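SAM-dependent methyltransferase (Anabaena variabilis ATCC 29413, PDB 3GGD) probably transfers methyl groups from S-adenosyl-L-methionine to an acceptor that is not established, and binds the product S-adenosyl-L-homocysteine in a Rossmann-like methyltransferase domain. Local coordinates at residues R41-D46 / K72-F77. Numbering follows the deposited sequence.
With EDO (1,2-ethanediol), chain L; EDO (1,2-ethanediol), chain M.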
ATOM      1  N   ARG A  41       9.125  12.383  -0.911  1.00 60.62           N
ATOM      2  CA  ARG A  41       8.284  12.270  -2.110  1.00 61.93           C
ATOM      3  C   ARG A  41       7.123  11.289  -1.858  1.00 61.38           C
ATOM      4  O   ARG A  41       6.413  10.924  -2.792  1.00 60.78           O
ATOM      5  CB  ARG A  41       9.098  11.668  -3.283  1.00 62.15           C
ATOM      6  CG  ARG A  41      10.266  12.450  -3.713  1.00 64.79           C
ATOM      7  CD  ARG A  41      10.844  11.970  -5.048  1.00 64.36           C
ATOM      8  NE  ARG A  41      11.528  10.667  -5.043  1.00 66.55           N
ATOM      9  CZ  ARG A  41      11.268   9.634  -5.870  1.00 69.10           C
ATOM     10  NH1 ARG A  41      10.303   9.675  -6.820  1.00 68.09           N
ATOM     11  NH2 ARG A  41      12.021   8.535  -5.758  1.00 67.93           N
ATOM     12  N   ALA A  42       6.992  10.787  -0.629  1.00 61.28           N
ATOM     13  CA  ALA A  42       6.016   9.765  -0.333  1.00 60.40           C
ATOM     14  C   ALA A  42       5.160  10.210   0.876  1.00 60.39           C
ATOM     15  O   ALA A  42       4.291  11.086   0.740  1.00 59.93           O
ATOM     16  CB  ALA A  42       6.717   8.428  -0.110  1.00 59.74           C
ATOM     17  N   VAL A  43       5.403   9.644   2.054  1.00 58.87           N
ATOM     18  CA  VAL A  43       4.590   9.992   3.223  1.00 58.61           C
ATOM     19  C   VAL A  43       4.585  11.502   3.633  1.00 58.24           C
ATOM     20  O   VAL A  43       3.603  12.008   4.198  1.00 57.83           O
ATOM     21  CB  VAL A  43       4.951   9.067   4.452  1.00 59.21           C
ATOM     22  CG1 VAL A  43       6.382   9.384   4.963  1.00 57.14           C
ATOM     23  CG2 VAL A  43       3.827   9.143   5.560  1.00 57.35           C
ATOM     24  N   VAL A  44       5.658  12.225   3.333  1.00 58.46           N
ATOM     25  CA  VAL A  44       5.695  13.659   3.584  1.00 58.36           C
ATOM     26  C   VAL A  44       4.631  14.389   2.744  1.00 58.92           C
ATOM     27  O   VAL A  44       4.008  15.392   3.194  1.00 57.20           O
ATOM     28  CB  VAL A  44       7.079  14.240   3.278  1.00 58.07           C
ATOM     29  CG1 VAL A  44       7.031  15.792   3.113  1.00 56.61           C
ATOM     30  CG2 VAL A  44       8.048  13.814   4.333  1.00 57.63           C
ATOM     31  N   VAL A  45       4.423  13.888   1.528  1.00 58.79           N
ATOM     32  CA  VAL A  45       3.362  14.421   0.642  1.00 59.33           C
ATOM     33  C   VAL A  45       1.970  13.997   1.138  1.00 59.03           C
ATOM     34  O   VAL A  45       1.022  14.786   1.150  1.00 58.26           O
ATOM     35  CB  VAL A  45       3.583  13.944  -0.821  1.00 60.38           C
ATOM     36  CG1 VAL A  45       2.338  14.242  -1.705  1.00 61.98           C
ATOM     37  CG2 VAL A  45       4.867  14.591  -1.379  1.00 59.20           C
ATOM     38  N   ASP A  46       1.868  12.770   1.626  1.00 58.68           N
ATOM     39  CA  ASP A  46       0.582  12.248   2.139  1.00 59.22           C
ATOM     40  C   ASP A  46       0.071  12.898   3.447  1.00 59.39           C
ATOM     41  O   ASP A  46      -1.131  13.189   3.574  1.00 58.87           O
ATOM     42  CB  ASP A  46       0.690  10.740   2.404  1.00 58.80           C
ATOM     43  CG  ASP A  46       1.053   9.937   1.128  1.00 60.44           C
ATOM     44  OD1 ASP A  46       0.515  10.277   0.049  1.00 59.13           O
ATOM     45  OD2 ASP A  46       1.839   8.976   1.243  1.00 59.78           O
ATOM     46  N   LYS A  72       8.600   4.356   9.637  1.00 59.71           N
ATOM     47  CA  LYS A  72       9.548   5.078  10.486  1.00 60.09           C
ATOM     48  C   LYS A  72       9.209   6.585  10.610  1.00 60.09           C
ATOM     49  O   LYS A  72       9.248   7.162  11.702  1.00 59.47           O
ATOM     50  CB  LYS A  72      10.934   4.881   9.907  1.00 60.29           C
ATOM     51  CG  LYS A  72      12.131   5.577  10.648  1.00 62.56           C
ATOM     52  CD  LYS A  72      12.284   5.108  12.070  1.00 64.97           C
ATOM     53  CE  LYS A  72      13.643   5.557  12.651  1.00 66.19           C
ATOM     54  NZ  LYS A  72      13.581   5.328  14.108  1.00 70.49           N
ATOM     55  N   PHE A  73       8.902   7.226   9.483  1.00 59.99           N
ATOM     56  CA  PHE A  73       8.502   8.610   9.511  1.00 59.49           C
ATOM     57  C   PHE A  73       7.196   8.796  10.326  1.00 59.55           C
ATOM     58  O   PHE A  73       7.093   9.667  11.189  1.00 58.23           O
ATOM     59  CB  PHE A  73       8.411   9.151   8.071  1.00 59.82           C
ATOM     60  CG  PHE A  73       7.795  10.518   7.961  1.00 60.39           C
ATOM     61  CD1 PHE A  73       6.398  10.674   7.995  1.00 61.97           C
ATOM     62  CD2 PHE A  73       8.583  11.641   7.830  1.00 60.36           C
ATOM     63  CE1 PHE A  73       5.820  11.927   7.888  1.00 60.94           C
ATOM     64  CE2 PHE A  73       7.996  12.899   7.715  1.00 61.48           C
ATOM     65  CZ  PHE A  73       6.626  13.031   7.746  1.00 60.80           C
ATOM     66  N   LEU A  74       6.193   7.982  10.048  1.00 59.97           N
ATOM     67  CA  LEU A  74       4.948   8.075  10.790  1.00 60.83           C
ATOM     68  C   LEU A  74       5.203   8.015  12.303  1.00 61.20           C
ATOM     69  O   LEU A  74       4.581   8.729  13.083  1.00 60.27           O
ATOM     70  CB  LEU A  74       3.989   6.940  10.370  1.00 60.95           C
ATOM     71  CG  LEU A  74       3.403   7.092   8.964  1.00 60.70           C
ATOM     72  CD1 LEU A  74       2.595   5.833   8.579  1.00 62.82           C
ATOM     73  CD2 LEU A  74       2.532   8.396   8.829  1.00 61.01           C
ATOM     74  N   SER A  75       6.164   7.183  12.712  1.00 62.26           N
ATOM     75  CA  SER A  75       6.413   6.969  14.136  1.00 62.19           C
ATOM     76  C   SER A  75       7.012   8.202  14.767  1.00 62.52           C
ATOM     77  O   SER A  75       6.977   8.352  15.973  1.00 62.24           O
ATOM     78  CB  SER A  75       7.338   5.766  14.359  1.00 62.07           C
ATOM     79  OG  SER A  75       8.701   6.093  14.140  1.00 60.25           O
ATOM     80  N   GLN A  76       7.604   9.076  13.966  1.00 62.89           N
ATOM     81  CA  GLN A  76       8.190  10.331  14.503  1.00 63.52           C
ATOM     82  C   GLN A  76       7.071  11.351  14.805  1.00 61.40           C
ATOM     83  O   GLN A  76       7.224  12.233  15.610  1.00 60.00           O
ATOM     84  CB  GLN A  76       9.269  10.853  13.538  1.00 63.33           C
ATOM     85  CG  GLN A  76      10.513   9.923  13.570  1.00 68.03           C
ATOM     86  CD  GLN A  76      11.360   9.868  12.263  1.00 70.52           C
ATOM     87  OE1 GLN A  76      10.858  10.129  11.153  1.00 80.51           O
ATOM     88  NE2 GLN A  76      12.658   9.489  12.401  1.00 75.04           N
ATOM     89  N   PHE A  77       5.898  11.149  14.213  1.00 60.72           N
ATOM     90  CA  PHE A  77       4.782  12.089  14.363  1.00 60.71           C
ATOM     91  C   PHE A  77       3.632  11.550  15.220  1.00 61.05           C
ATOM     92  O   PHE A  77       2.910  12.317  15.796  1.00 61.15           O
ATOM     93  CB  PHE A  77       4.223  12.474  12.957  1.00 60.20           C
ATOM     94  CG  PHE A  77       5.119  13.425  12.200  1.00 59.67           C
ATOM     95  CD1 PHE A  77       6.236  12.956  11.524  1.00 59.17           C
ATOM     96  CD2 PHE A  77       4.869  14.800  12.216  1.00 57.14           C
ATOM     97  CE1 PHE A  77       7.084  13.836  10.857  1.00 60.28           C
ATOM     98  CE2 PHE A  77       5.703  15.668  11.569  1.00 58.49           C
ATOM     99  CZ  PHE A  77       6.818  15.206  10.891  1.00 58.94           C
TER
HETATM  100  C1  EDO L 255       3.322   9.326  -3.538  1.00 56.55           C
HETATM  101  O1  EDO L 255       4.654   8.784  -3.565  1.00 54.42           O
HETATM  102  C2  EDO L 255       2.822   9.611  -2.093  1.00 56.76           C
HETATM  103  O2  EDO L 255       3.018   8.505  -1.158  1.00 50.47           O
HETATM  104  C1  EDO M 256       4.481  18.647   2.793  1.00 54.60           C
HETATM  105  O1  EDO M 256       3.644  17.857   1.932  1.00 55.29           O
HETATM  106  C2  EDO M 256       4.314  20.135   2.479  1.00 53.44           C
HETATM  107  O2  EDO M 256       3.079  20.663   2.959  1.00 52.60           O
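Val43 and Val44, in the first turn of helix 43-50, close on the ring of Phe73 in helix 69-77. CG1 of Val43 meets the ring at its attached end, 3.3 Å from Phe73 CD1, while CG2 of Val44 reaches the far end, 3.5 Å from Phe73 CE2; both methyls approach obliquely. With CG anti to the backbone N (chi1 171°) the ring is swung toward the other helix, and its length lets it meet both valines. Beta-branching suits Val43, since its second methyl, CG2, packs 3.6 Å from Leu74 CD2. The CB of Leu74 points neither at the other helix nor away from it, and its branched tip, through CD2, closes on Val43.

Behind this layer, Phe77, one turn on, places CE1 3.2 Å above one face of the Phe73 ring, near its rim. Leu47 touches both phenylalanines, and Tyr129 of strand 127-131 lies against Val43 and Leu74, so both helices pack over the parallel part of the Rossmann-like sheet. The Val43 side chain lies about 8 Å from the bound S-adenosyl-L-homocysteine. Ala42 is the N-cap residue, and its carbonyl O accepts from Asp46 N at 3.1 Å. The N-H of Val43 is taken by the side chain of Gln70, a polar tie to the start of helix 69-77. An ethanediol, probably from the crystallisation liquor, bridges Arg41 O and Asp46 OD2.

A serine in place of Phe73 would probably leave Val43 CG1 and Val44 CG2 facing a gap and rob Phe77 of the face it sits over. Between the two segments, then, cohesion is wholly apolar and rests on fit.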